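Side-chain contacts in aldehyde dehydrogenase 12 (Zea mays, PDB 6D97), which catalyses the NAD-dependent oxidation of glutamate gamma-semialdehyde to glutamate, the last step of proline catabolism in plants: residues Q35-S40 / I134-P139; G96-N99 / E105-L108; S152-E157 / A497-W502; L261-N266 / A283-G288; L382-S387 / S423-L428. One frame throughout, in Å; residues are numbered along the deposited sequence.

Interactions 2 and 3 are buried, whereas 1, 4 and 5 are only partly so; interaction 3 lies nearest the centre of the chain, about 13 Å away, and interaction 5 farthest, about 30 Å. Three of them use successive helices, 105-121 in interaction 2, 124-137 in interaction 1 and 142-157 in interaction 3, each met by a loop. Side-chain hydrogen bonds cross the contact only in interactions 1 and 2, both through an arginine. Interactions 3, 4 and 5 rest on carbon surfaces: an amide over a methylene, leucine on leucine, isoleucine over an amide. Interaction 4 belongs to the NAD-binding Rossmann region, and interactions 2, 3 and 4 all touch the third subunit.

Interaction 1: Q35-S40 / I134-P139; sequences QEVSGS and IQRVSP
Val37 O takes two hydrogen bonds from one guanidinium group: Arg136 NH1 reaches it at 2.9 Å, and Arg136 NH2 adds a weak bond at 3.0 Å. Because both nitrogens aim at a single oxygen, neither bond can be straight; at NH1 the N-H...O angle is 136°. NH1 lies in the plane of the Val37 carbonyl, while the oxygen sits at the edge of the guanidinium and is somewhat tilted out of its plane. Gripped in this forked way, the guanidinium has little freedom to turn. The arginine arrives by a folded route, since its chain bends about CB-CG and again about CG-CD (chi2 -60°, chi3 -52°), bringing the charged end up to the loop carbonyl. Val37 also touches with carbon, its CG1 resting 3.6 Å from Arg136 NH1. Gln35 adds little beyond its backbone, with Gln35 O 3.9 Å from Arg136 NH1 in an oblique position; its side-chain amide is bound instead to Ser33. Arginine suits the place because its fan of N-H groups can serve several oxygens at once: NH1 also donates to Pro34 O, and NH2 forms a salt bridge with Asp64. The positive charge is thus probably balanced by that carboxylate. The contact ties the loop that precedes strand 43-49 to the last turn of helix 124-137. Phe71 of strand 70-74 packs against both Val37 and Arg136, and the other side of the helix, through Ile134, leans on helices 142-157 and 229-240.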
# COMPACT_ATOMS: atom_id res chain seq x y z
N GLN A 35 28.68 -7.53 -35.50
CA GLN A 35 30.10 -7.45 -35.79
C GLN A 35 30.40 -7.33 -37.28
O GLN A 35 31.49 -6.89 -37.64
CB GLN A 35 30.83 -8.65 -35.18
CG GLN A 35 30.13 -10.00 -35.37
CD GLN A 35 28.90 -10.16 -34.49
OE1 GLN A 35 27.79 -10.29 -34.99
NE2 GLN A 35 29.10 -10.14 -33.17
N GLU A 36 29.44 -7.68 -38.14
CA GLU A 36 29.63 -7.63 -39.58
C GLU A 36 29.32 -6.27 -40.20
O GLU A 36 29.94 -5.90 -41.20
CB GLU A 36 28.74 -8.68 -40.26
CG GLU A 36 29.49 -9.69 -41.12
CD GLU A 36 29.94 -10.92 -40.34
OE1 GLU A 36 30.78 -10.78 -39.43
OE2 GLU A 36 29.43 -12.02 -40.64
N VAL A 37 28.38 -5.53 -39.61
CA VAL A 37 27.82 -4.35 -40.27
C VAL A 37 28.89 -3.28 -40.44
O VAL A 37 29.60 -2.91 -39.50
CB VAL A 37 26.61 -3.83 -39.49
CG1 VAL A 37 26.95 -3.60 -38.03
CG2 VAL A 37 26.08 -2.56 -40.15
N SER A 38 29.02 -2.77 -41.67
CA SER A 38 30.09 -1.85 -42.03
C SER A 38 29.66 -1.04 -43.24
O SER A 38 28.54 -1.18 -43.74
CB SER A 38 31.39 -2.62 -42.32
OG SER A 38 31.20 -3.50 -43.41
N GLY A 39 30.57 -0.20 -43.73
CA GLY A 39 30.29 0.54 -44.94
C GLY A 39 30.06 -0.36 -46.14
O GLY A 39 29.24 -0.07 -47.02
N SER A 40 30.77 -1.49 -46.18
CA SER A 40 30.62 -2.45 -47.27
C SER A 40 29.51 -3.46 -47.03
O SER A 40 29.06 -4.09 -47.99
CB SER A 40 31.94 -3.19 -47.51
OG SER A 40 32.39 -3.82 -46.32
N ILE A 134 24.58 -2.59 -29.41
CA ILE A 134 24.60 -1.32 -28.68
C ILE A 134 25.94 -0.63 -28.86
O ILE A 134 26.01 0.58 -29.12
CB ILE A 134 24.29 -1.56 -27.18
CG1 ILE A 134 22.82 -1.90 -26.98
CG2 ILE A 134 24.69 -0.36 -26.34
CD1 ILE A 134 22.50 -2.39 -25.59
N GLN A 135 27.02 -1.39 -28.75
CA GLN A 135 28.37 -0.84 -28.88
C GLN A 135 28.60 -0.18 -30.22
O GLN A 135 29.29 0.84 -30.30
CB GLN A 135 29.41 -1.94 -28.68
CG GLN A 135 29.81 -2.21 -27.26
CD GLN A 135 31.01 -3.12 -27.17
OE1 GLN A 135 30.93 -4.31 -27.48
NE2 GLN A 135 32.14 -2.57 -26.75
N ARG A 136 28.04 -0.74 -31.30
CA ARG A 136 28.32 -0.20 -32.62
C ARG A 136 27.68 1.16 -32.84
O ARG A 136 28.24 1.99 -33.57
CB ARG A 136 27.87 -1.18 -33.71
CG ARG A 136 28.58 -2.54 -33.74
CD ARG A 136 30.08 -2.41 -33.96
NE ARG A 136 30.42 -1.59 -35.11
CZ ARG A 136 30.48 -2.03 -36.36
NH1 ARG A 136 30.22 -3.29 -36.65
NH2 ARG A 136 30.79 -1.19 -37.34
N VAL A 137 26.53 1.42 -32.24
CA VAL A 137 25.79 2.65 -32.50
C VAL A 137 25.96 3.67 -31.37
O VAL A 137 26.03 4.87 -31.64
CB VAL A 137 24.30 2.34 -32.76
CG1 VAL A 137 24.16 1.58 -34.04
CG2 VAL A 137 23.70 1.55 -31.61
N SER A 138 26.02 3.22 -30.12
CA SER A 138 26.24 4.08 -28.97
C SER A 138 27.51 3.59 -28.27
O SER A 138 27.43 2.85 -27.28
CB SER A 138 25.05 4.09 -28.02
OG SER A 138 25.27 4.96 -26.93
N PRO A 139 28.68 4.00 -28.76
CA PRO A 139 29.94 3.37 -28.33
C PRO A 139 30.17 3.48 -26.83
O PRO A 139 30.12 4.56 -26.24
CB PRO A 139 31.00 4.14 -29.12
CG PRO A 139 30.26 4.62 -30.34
CD PRO A 139 28.89 4.97 -29.85

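Interaction 2: G96-N99 / E105-L108; sequences GLHN and ERYL
His98 and Arg106 bring their CA atoms within 6.7 Å of each other, where the loop 96-99, extended at His98 and Asn99, passes beside the early part of helix 105-121. The shortest bond runs from Arg106 NE to His98 ND1, 2.8 Å long with an N-H...N angle of 157°. The donor's partner lies in the guanidinium plane, though NE is tilted somewhat from the imidazole plane. Since ND1 accepts here and NE2 is bound to the carbonyl oxygen of Tyr214, the ring is probably neutral, with its proton on NE2. Its CG stands between the backbone N and the carbonyl carbon (chi1 62°), a setting that carries the ring across to the helix. There the far edge meets Tyr107 in a T-shaped stack, planes at 75° and centroids of the His98 and Tyr107 rings 4.5 Å apart; His98 CD2 points at the tyrosine face and comes within 3.5 Å of Tyr107 CZ. Leucine suits the remaining place, for Leu97 CD1 extends the apolar cover that Leu97 CB begins over one guanidinium face, both 3.4 Å from Arg106 NH2, a nitrogen that also forms a salt bridge with Asp247. With a phenylalanine in place of this histidine the ring would lack both nitrogens, and Arg106 NE and the Tyr214 carbonyl would probably be left without their mates. Pro174 of a second subunit lies against Tyr107. The contact joins the loop after helix 83-90 to helix 105-121, with helix 163-167 packed on Tyr107 and the end of helix 203-214 bound by His98.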
# COMPACT_ATOMS: atom_id res chain seq x y z
N GLY A 96 -8.39 2.69 -23.66
CA GLY A 96 -7.25 1.80 -23.77
C GLY A 96 -7.49 0.57 -24.62
O GLY A 96 -8.62 0.22 -24.98
N LEU A 97 -6.38 -0.10 -24.96
CA LEU A 97 -6.47 -1.45 -25.51
C LEU A 97 -7.03 -2.40 -24.46
O LEU A 97 -7.66 -3.40 -24.81
CB LEU A 97 -5.10 -1.92 -25.99
CG LEU A 97 -4.44 -1.09 -27.08
CD1 LEU A 97 -3.18 -1.76 -27.60
CD2 LEU A 97 -5.42 -0.88 -28.21
N HIS A 98 -6.80 -2.10 -23.19
CA HIS A 98 -7.41 -2.81 -22.07
C HIS A 98 -7.34 -1.90 -20.85
O HIS A 98 -6.57 -0.93 -20.82
CB HIS A 98 -6.73 -4.15 -21.80
CG HIS A 98 -5.29 -4.03 -21.41
ND1 HIS A 98 -4.25 -4.12 -22.32
CD2 HIS A 98 -4.71 -3.81 -20.21
CE1 HIS A 98 -3.10 -3.97 -21.69
NE2 HIS A 98 -3.35 -3.78 -20.41
N ASN A 99 -8.14 -2.23 -19.85
CA ASN A 99 -8.12 -1.51 -18.58
C ASN A 99 -8.59 -2.50 -17.51
O ASN A 99 -8.93 -3.63 -17.86
CB ASN A 99 -8.99 -0.25 -18.65
CG ASN A 99 -10.42 -0.53 -19.04
OD1 ASN A 99 -11.13 -1.26 -18.35
ND2 ASN A 99 -10.87 0.09 -20.13
N GLU A 105 -7.76 -10.11 -19.82
CA GLU A 105 -6.86 -11.18 -20.23
C GLU A 105 -5.62 -10.64 -20.93
O GLU A 105 -4.62 -11.36 -21.04
CB GLU A 105 -7.60 -12.17 -21.15
CG GLU A 105 -7.93 -11.66 -22.55
CD GLU A 105 -9.16 -10.75 -22.58
OE1 GLU A 105 -9.86 -10.66 -21.55
OE2 GLU A 105 -9.41 -10.13 -23.64
N ARG A 106 -5.64 -9.38 -21.37
CA ARG A 106 -4.45 -8.77 -21.97
C ARG A 106 -3.37 -8.51 -20.93
O ARG A 106 -2.18 -8.50 -21.28
CB ARG A 106 -4.82 -7.48 -22.70
CG ARG A 106 -5.47 -7.71 -24.05
CD ARG A 106 -5.83 -6.39 -24.72
NE ARG A 106 -4.72 -5.43 -24.74
CZ ARG A 106 -3.78 -5.39 -25.68
NH1 ARG A 106 -3.80 -6.25 -26.69
NH2 ARG A 106 -2.82 -4.47 -25.60
N TYR A 107 -3.74 -8.29 -19.66
CA TYR A 107 -2.74 -8.23 -18.60
C TYR A 107 -1.98 -9.55 -18.50
O TYR A 107 -0.76 -9.56 -18.33
CB TYR A 107 -3.39 -7.92 -17.26
CG TYR A 107 -3.98 -6.54 -17.10
CD1 TYR A 107 -3.16 -5.41 -17.04
CD2 TYR A 107 -5.35 -6.37 -16.98
CE1 TYR A 107 -3.70 -4.16 -16.88
CE2 TYR A 107 -5.90 -5.12 -16.83
CZ TYR A 107 -5.07 -4.01 -16.78
OH TYR A 107 -5.61 -2.76 -16.62
N LEU A 108 -2.70 -10.67 -18.60
CA LEU A 108 -2.06 -11.98 -18.53
C LEU A 108 -1.16 -12.22 -19.74
O LEU A 108 -0.09 -12.82 -19.61
CB LEU A 108 -3.11 -13.07 -18.43
CG LEU A 108 -4.02 -12.91 -17.21
CD1 LEU A 108 -4.92 -14.12 -17.02
CD2 LEU A 108 -3.15 -12.65 -16.00

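Interaction 3: S152-E157 / A497-W502; sequences SQKFLE and APQNHW
The flat carboxamide of Gln499 lies against the side of Lys154, with Lys154 CB standing over one amide face: it is 3.6 Å from both Gln499 CD and Gln499 OE1, and 3.8 Å from Gln499 NE2. The glutamine reaches this position by folding at its middle bond (chi2 -64°), which lays the amide along the helix surface. Nearer the backbone, Gln499 CG is 3.9 Å from Phe155 N and Gln499 CB is 4.1 Å from Phe155 CB, so the aliphatic part of the glutamine rests on the helix backbone between the two residues. Both helical side chains then leave the contact. The phenylalanine has CG anti to its backbone N (chi1 165°), and its ring turns away into a greasy site made by Leu207, Met210 and Ile520. The lysine curls forward along its own helix toward Glu157, where NZ and OE2 form a long ion pair of 3.8 Å. Glu157 is also held by Gln153, whose NE2 donates an almost straight hydrogen bond of 3.1 Å to Glu157 OE1 from above the carboxylate plane. Gln499 sits in the type I turn from Pro498 to His501, which presses its side chain on helix 142-157. The contact itself has no hydrogen bond; what joins it is carbon against a flat amide. Glutamine suits it because it gives methylenes to the helix while its NE2 donates to Asp162 of the fourth subunit, so an apolar contact within the chain probably also helps to set a polar bond between subunits.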
# COMPACT_ATOMS: atom_id res chain seq x y z
N SER A 152 17.58 -4.68 -18.70
CA SER A 152 16.40 -4.98 -19.50
C SER A 152 15.87 -6.38 -19.20
O SER A 152 14.66 -6.58 -19.04
CB SER A 152 16.72 -4.83 -20.99
OG SER A 152 17.34 -3.59 -21.25
N GLN A 153 16.78 -7.36 -19.11
CA GLN A 153 16.36 -8.74 -18.88
C GLN A 153 15.71 -8.88 -17.51
O GLN A 153 14.67 -9.53 -17.37
CB GLN A 153 17.57 -9.66 -19.02
CG GLN A 153 17.24 -11.14 -19.17
CD GLN A 153 16.98 -11.83 -17.86
OE1 GLN A 153 17.42 -11.36 -16.80
NE2 GLN A 153 16.26 -12.94 -17.91
N LYS A 154 16.31 -8.27 -16.48
CA LYS A 154 15.76 -8.34 -15.13
C LYS A 154 14.41 -7.65 -15.04
O LYS A 154 13.49 -8.16 -14.37
CB LYS A 154 16.75 -7.73 -14.13
CG LYS A 154 17.80 -8.71 -13.62
CD LYS A 154 17.18 -9.69 -12.63
CE LYS A 154 18.15 -10.81 -12.27
NZ LYS A 154 18.38 -11.74 -13.40
N PHE A 155 14.26 -6.50 -15.70
CA PHE A 155 12.98 -5.79 -15.71
C PHE A 155 11.87 -6.68 -16.24
O PHE A 155 10.79 -6.76 -15.65
CB PHE A 155 13.12 -4.51 -16.53
CG PHE A 155 11.81 -3.88 -16.92
CD1 PHE A 155 11.21 -2.93 -16.10
CD2 PHE A 155 11.18 -4.21 -18.11
CE1 PHE A 155 10.01 -2.34 -16.46
CE2 PHE A 155 9.99 -3.64 -18.47
CZ PHE A 155 9.40 -2.69 -17.65
N LEU A 156 12.12 -7.36 -17.36
CA LEU A 156 11.13 -8.27 -17.92
C LEU A 156 10.82 -9.41 -16.96
O LEU A 156 9.68 -9.88 -16.88
CB LEU A 156 11.61 -8.81 -19.27
CG LEU A 156 11.73 -7.79 -20.41
CD1 LEU A 156 12.39 -8.42 -21.63
CD2 LEU A 156 10.36 -7.22 -20.75
N GLU A 157 11.83 -9.87 -16.21
CA GLU A 157 11.58 -10.92 -15.22
C GLU A 157 10.65 -10.44 -14.12
O GLU A 157 9.94 -11.25 -13.52
CB GLU A 157 12.90 -11.42 -14.63
CG GLU A 157 13.57 -12.51 -15.45
CD GLU A 157 14.62 -13.27 -14.66
OE1 GLU A 157 15.27 -14.16 -15.24
OE2 GLU A 157 14.79 -12.98 -13.46
N ALA A 497 21.59 3.25 -11.94
CA ALA A 497 20.34 2.92 -11.27
C ALA A 497 19.72 1.69 -11.91
O ALA A 497 19.39 1.72 -13.10
CB ALA A 497 19.37 4.10 -11.34
N PRO A 498 19.56 0.59 -11.18
CA PRO A 498 18.99 -0.62 -11.78
C PRO A 498 17.47 -0.63 -11.70
O PRO A 498 16.85 0.33 -11.24
CB PRO A 498 19.62 -1.74 -10.96
CG PRO A 498 19.82 -1.13 -9.61
CD PRO A 498 20.00 0.36 -9.79
N GLN A 499 16.86 -1.73 -12.15
CA GLN A 499 15.41 -1.79 -12.24
C GLN A 499 14.73 -2.01 -10.89
O GLN A 499 13.50 -1.90 -10.82
CB GLN A 499 14.99 -2.90 -13.20
CG GLN A 499 15.11 -4.30 -12.62
CD GLN A 499 16.54 -4.70 -12.28
OE1 GLN A 499 17.48 -4.41 -13.03
NE2 GLN A 499 16.72 -5.35 -11.14
N ASN A 500 15.48 -2.32 -9.84
CA ASN A 500 14.84 -2.58 -8.55
C ASN A 500 14.49 -1.32 -7.79
O ASN A 500 13.80 -1.41 -6.77
CB ASN A 500 15.73 -3.48 -7.68
CG ASN A 500 17.18 -3.05 -7.69
OD1 ASN A 500 17.89 -3.26 -8.67
ND2 ASN A 500 17.64 -2.45 -6.59
N HIS A 501 14.93 -0.14 -8.23
CA HIS A 501 14.47 1.07 -7.59
C HIS A 501 14.32 2.18 -8.62
O HIS A 501 14.80 2.10 -9.75
CB HIS A 501 15.38 1.51 -6.43
CG HIS A 501 16.76 1.92 -6.85
ND1 HIS A 501 17.03 3.14 -7.43
CD2 HIS A 501 17.95 1.28 -6.75
CE1 HIS A 501 18.32 3.23 -7.68
NE2 HIS A 501 18.90 2.12 -7.27
N TRP A 502 13.61 3.22 -8.19
CA TRP A 502 13.25 4.34 -9.05
C TRP A 502 14.48 5.02 -9.64
O TRP A 502 15.51 5.16 -8.98
CB TRP A 502 12.44 5.34 -8.21
CG TRP A 502 12.27 6.71 -8.79
CD1 TRP A 502 13.20 7.72 -8.83
CD2 TRP A 502 11.07 7.25 -9.36
NE1 TRP A 502 12.66 8.83 -9.42
CE2 TRP A 502 11.35 8.58 -9.75
CE3 TRP A 502 9.79 6.74 -9.58
CZ2 TRP A 502 10.40 9.40 -10.35
CZ3 TRP A 502 8.84 7.56 -10.18
CH2 TRP A 502 9.16 8.88 -10.56

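Interaction 4: L261-N266 / A283-G288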
# COMPACT_ATOMS: atom_id res chain seq x y z
N LEU A 261 4.04 15.04 -35.70
CA LEU A 261 3.18 13.91 -35.40
C LEU A 261 2.50 14.07 -34.05
O LEU A 261 1.32 13.74 -33.89
CB LEU A 261 3.98 12.61 -35.45
CG LEU A 261 3.23 11.36 -34.98
CD1 LEU A 261 2.00 11.11 -35.84
CD2 LEU A 261 4.15 10.15 -35.00
N LEU A 262 3.23 14.59 -33.06
CA LEU A 262 2.66 14.79 -31.73
C LEU A 262 1.51 15.80 -31.77
O LEU A 262 0.49 15.61 -31.11
CB LEU A 262 3.73 15.27 -30.75
CG LEU A 262 4.88 14.31 -30.42
CD1 LEU A 262 5.89 14.99 -29.50
CD2 LEU A 262 4.35 13.04 -29.78
N LEU A 263 1.67 16.87 -32.54
CA LEU A 263 0.63 17.89 -32.62
C LEU A 263 -0.51 17.49 -33.54
O LEU A 263 -1.62 18.03 -33.40
CB LEU A 263 1.24 19.22 -33.07
CG LEU A 263 2.20 19.81 -32.04
CD1 LEU A 263 2.98 20.99 -32.60
CD2 LEU A 263 1.43 20.22 -30.79
N GLU A 264 -0.28 16.56 -34.46
CA GLU A 264 -1.33 16.11 -35.36
C GLU A 264 -2.08 14.90 -34.82
O GLU A 264 -3.30 14.81 -35.00
CB GLU A 264 -0.73 15.77 -36.73
CG GLU A 264 -0.38 16.99 -37.57
CD GLU A 264 -1.09 16.99 -38.91
OE1 GLU A 264 -0.46 16.60 -39.92
OE2 GLU A 264 -2.28 17.36 -38.95
N ALA A 265 -1.38 13.98 -34.15
CA ALA A 265 -2.04 12.80 -33.60
C ALA A 265 -2.64 13.05 -32.23
O ALA A 265 -3.53 12.30 -31.81
CB ALA A 265 -1.05 11.63 -33.53
N ASN A 266 -2.18 14.10 -31.54
CA ASN A 266 -2.61 14.47 -30.19
C ASN A 266 -2.64 13.25 -29.28
O ASN A 266 -3.72 12.85 -28.82
CB ASN A 266 -3.99 15.13 -30.22
CG ASN A 266 -4.03 16.37 -31.09
OD1 ASN A 266 -4.79 16.44 -32.06
ND2 ASN A 266 -3.22 17.36 -30.74
N ALA A 283 6.97 20.19 -23.72
CA ALA A 283 6.05 20.46 -22.62
C ALA A 283 5.16 21.66 -22.91
O ALA A 283 4.02 21.72 -22.44
CB ALA A 283 6.83 20.68 -21.32
N ALA A 284 5.67 22.61 -23.69
CA ALA A 284 4.86 23.76 -24.08
C ALA A 284 3.95 23.42 -25.24
O ALA A 284 2.76 23.76 -25.23
CB ALA A 284 5.76 24.95 -24.43
N ASP A 285 4.48 22.73 -26.26
CA ASP A 285 3.67 22.37 -27.42
C ASP A 285 2.50 21.48 -27.02
O ASP A 285 1.36 21.70 -27.44
CB ASP A 285 4.53 21.68 -28.47
CG ASP A 285 5.48 22.63 -29.17
OD1 ASP A 285 5.39 23.85 -28.91
OD2 ASP A 285 6.32 22.16 -29.96
N LEU A 286 2.78 20.46 -26.20
CA LEU A 286 1.76 19.53 -25.74
C LEU A 286 1.01 20.04 -24.53
O LEU A 286 0.17 19.30 -23.98
CB LEU A 286 2.41 18.17 -25.45
CG LEU A 286 2.92 17.44 -26.69
CD1 LEU A 286 3.85 16.29 -26.32
CD2 LEU A 286 1.77 16.91 -27.53
N LYS A 287 1.28 21.28 -24.10
CA LYS A 287 0.58 21.92 -22.99
C LYS A 287 0.65 21.07 -21.73
O LYS A 287 -0.32 20.97 -20.97
CB LYS A 287 -0.87 22.24 -23.37
CG LYS A 287 -1.00 23.22 -24.52
CD LYS A 287 -2.46 23.58 -24.76
CE LYS A 287 -2.59 24.81 -25.65
NZ LYS A 287 -2.06 24.62 -27.03
N GLY A 288 1.79 20.43 -21.51
CA GLY A 288 2.04 19.69 -20.30
C GLY A 288 1.54 18.27 -20.28
O GLY A 288 1.65 17.60 -19.24
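The CA atoms of Leu263 and Leu286 come within 7.2 Å of each other where helices 255-265 and 276-285 end side by side. Between them Leu262 and Leu286 cross at about a right angle, methyl on methyl, with Leu262 CD1 4.0 Å from Leu286 CD1. The other branch of the second leucine, Leu286 CD2, lies 4.1 Å from Leu262 CB. Next to it, the chi2 of Leu263 (170°) carries CD1 straight on and leaves Leu263 CD2 as the side branch, 3.7 Å from Asp285 O and near the CB of that aspartate. Branched aliphatic chains suit this seam, since each leucine offers two methyls to fill the space between the helices. Both helices belong to the Rossmann fold that binds NAD, and cover the same parallel sheet: strand 269-273 runs between them in sequence, and its Thr270 touches Leu262 and Leu286 alike. Helix 276-285 closes with a Schellman motif, in which Gly288 N bonds to Ala283 O at 2.7 Å and Lys287 N more weakly to Ala284 O; the positive phi of Lys287 turns the chain out of the helix. Leu262 also approaches the bound dinucleotide, about 4 Å from its side chain. The aspartate gives carbon to Leu263 and turns its carboxylate elsewhere: OD2 forms a salt bridge with Lys281 and accepts from Asn259 ND2, so Asp285 probably helps, from the second shell, to position Asn259, which binds NAD.

Interaction 5: L382-S387 / S423-L428; sequences LKIRGS and SGNFEL
Asn425 and Leu428, one turn apart on helix 425-429, both meet Ile384. The second segment begins at Ser423 and reaches Gly424 at the N-cap position, whose carbonyl accepts from Leu428 N at 3.3 Å and whose own N makes a weak bond of 2.9 Å to Glu427 OE1; with positive phi, a glycine is at ease there. Asn425 follows and carries most of the contact. Ile384 lies over one face of its carboxamide: Ile384 CG1 is 3.7 Å from Asn425 OD1, Ile384 CG2 is 4.0 Å from Asn425 ND2, and CD1 stands over the amide carbon. Isoleucine suits this place: its branches spread over the amide while CD1 also reaches Leu428. The two side chains slide by each other in opposite directions, and the amide is steadied by the bond from ND2 to Glu419 O. The isoleucine opposite starts a type II beta turn, Ile384 to Ser387, with Gly386 in its third position; this turn leads helix 371-382 into strand 388-391, an edge strand of the seven-stranded mixed sheet. Ile384 O is gripped twice by Ser387, by OG at 2.7 Å and N at 3.2 Å. With an alanine in place of Ile384, CG1, CG2 and CD1 would be gone, and the Asn425 amide and Leu428 would probably face a gap. Phe426 points away, its ring in a cation-pi contact with Arg457. Leu428 has its CG anti to the backbone N (chi1 179°), which extends CD2 to 4.2 Å from Ile384 CD1, and leans on His377 and Leu381 of helix 371-382.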
# COMPACT_ATOMS: atom_id res chain seq x y z
N LEU A 382 38.68 27.97 -17.50
CA LEU A 382 40.03 28.34 -17.07
C LEU A 382 40.23 29.85 -16.97
O LEU A 382 41.22 30.28 -16.39
CB LEU A 382 41.06 27.74 -18.02
CG LEU A 382 41.21 26.22 -17.89
CD1 LEU A 382 42.16 25.67 -18.93
CD2 LEU A 382 41.67 25.85 -16.49
N LYS A 383 39.32 30.65 -17.53
CA LYS A 383 39.38 32.09 -17.32
C LYS A 383 39.08 32.48 -15.88
O LYS A 383 39.38 33.61 -15.47
CB LYS A 383 38.40 32.81 -18.25
CG LYS A 383 38.71 32.65 -19.73
CD LYS A 383 37.56 33.15 -20.60
CE LYS A 383 37.90 33.02 -22.07
NZ LYS A 383 36.73 33.34 -22.94
N ILE A 384 38.52 31.56 -15.10
CA ILE A 384 38.11 31.84 -13.73
C ILE A 384 39.32 31.78 -12.81
O ILE A 384 40.16 30.89 -12.93
CB ILE A 384 37.01 30.85 -13.30
CG1 ILE A 384 35.79 31.00 -14.20
CG2 ILE A 384 36.65 31.05 -11.84
CD1 ILE A 384 34.82 29.85 -14.13
N ARG A 385 39.40 32.74 -11.89
CA ARG A 385 40.56 32.85 -11.01
C ARG A 385 40.68 31.62 -10.11
O ARG A 385 39.72 31.21 -9.47
CB ARG A 385 40.45 34.11 -10.15
N GLY A 386 41.89 31.05 -10.07
CA GLY A 386 42.15 29.90 -9.24
C GLY A 386 41.85 28.56 -9.89
O GLY A 386 42.09 27.52 -9.26
N SER A 387 41.37 28.55 -11.13
CA SER A 387 41.00 27.30 -11.78
C SER A 387 42.22 26.66 -12.44
O SER A 387 43.17 27.34 -12.84
CB SER A 387 39.92 27.55 -12.84
OG SER A 387 40.39 28.41 -13.86
N SER A 423 27.82 34.97 -9.93
CA SER A 423 26.98 35.00 -11.12
C SER A 423 27.85 34.95 -12.37
O SER A 423 29.01 35.39 -12.37
CB SER A 423 26.10 36.25 -11.13
OG SER A 423 24.86 36.01 -11.77
N GLY A 424 27.29 34.41 -13.45
CA GLY A 424 28.05 34.21 -14.67
C GLY A 424 28.89 32.96 -14.60
O GLY A 424 28.75 32.06 -15.43
N ASN A 425 29.78 32.88 -13.59
CA ASN A 425 30.57 31.67 -13.38
C ASN A 425 29.67 30.48 -13.09
O ASN A 425 29.93 29.37 -13.55
CB ASN A 425 31.56 31.87 -12.24
CG ASN A 425 32.65 32.85 -12.58
OD1 ASN A 425 32.88 33.18 -13.75
ND2 ASN A 425 33.36 33.31 -11.56
N PHE A 426 28.60 30.69 -12.32
CA PHE A 426 27.74 29.58 -11.93
C PHE A 426 27.09 28.92 -13.15
O PHE A 426 27.12 27.69 -13.30
CB PHE A 426 26.67 30.04 -10.95
CG PHE A 426 25.80 28.93 -10.44
CD1 PHE A 426 26.22 28.14 -9.38
CD2 PHE A 426 24.59 28.64 -11.05
CE1 PHE A 426 25.45 27.10 -8.92
CE2 PHE A 426 23.81 27.59 -10.60
CZ PHE A 426 24.24 26.83 -9.53
N GLU A 427 26.48 29.73 -14.02
CA GLU A 427 25.83 29.18 -15.21
C GLU A 427 26.83 28.45 -16.11
O GLU A 427 26.49 27.41 -16.69
CB GLU A 427 25.14 30.31 -16.00
CG GLU A 427 23.94 30.97 -15.32
CD GLU A 427 24.33 31.81 -14.13
OE1 GLU A 427 25.49 32.22 -14.05
OE2 GLU A 427 23.49 32.04 -13.25
N LEU A 428 28.05 28.95 -16.21
CA LEU A 428 29.09 28.24 -16.96
C LEU A 428 29.50 26.94 -16.27
O LEU A 428 29.60 25.89 -16.92
CB LEU A 428 30.31 29.16 -17.15
CG LEU A 428 31.50 28.57 -17.90
CD1 LEU A 428 31.15 28.32 -19.34
CD2 LEU A 428 32.71 29.48 -17.77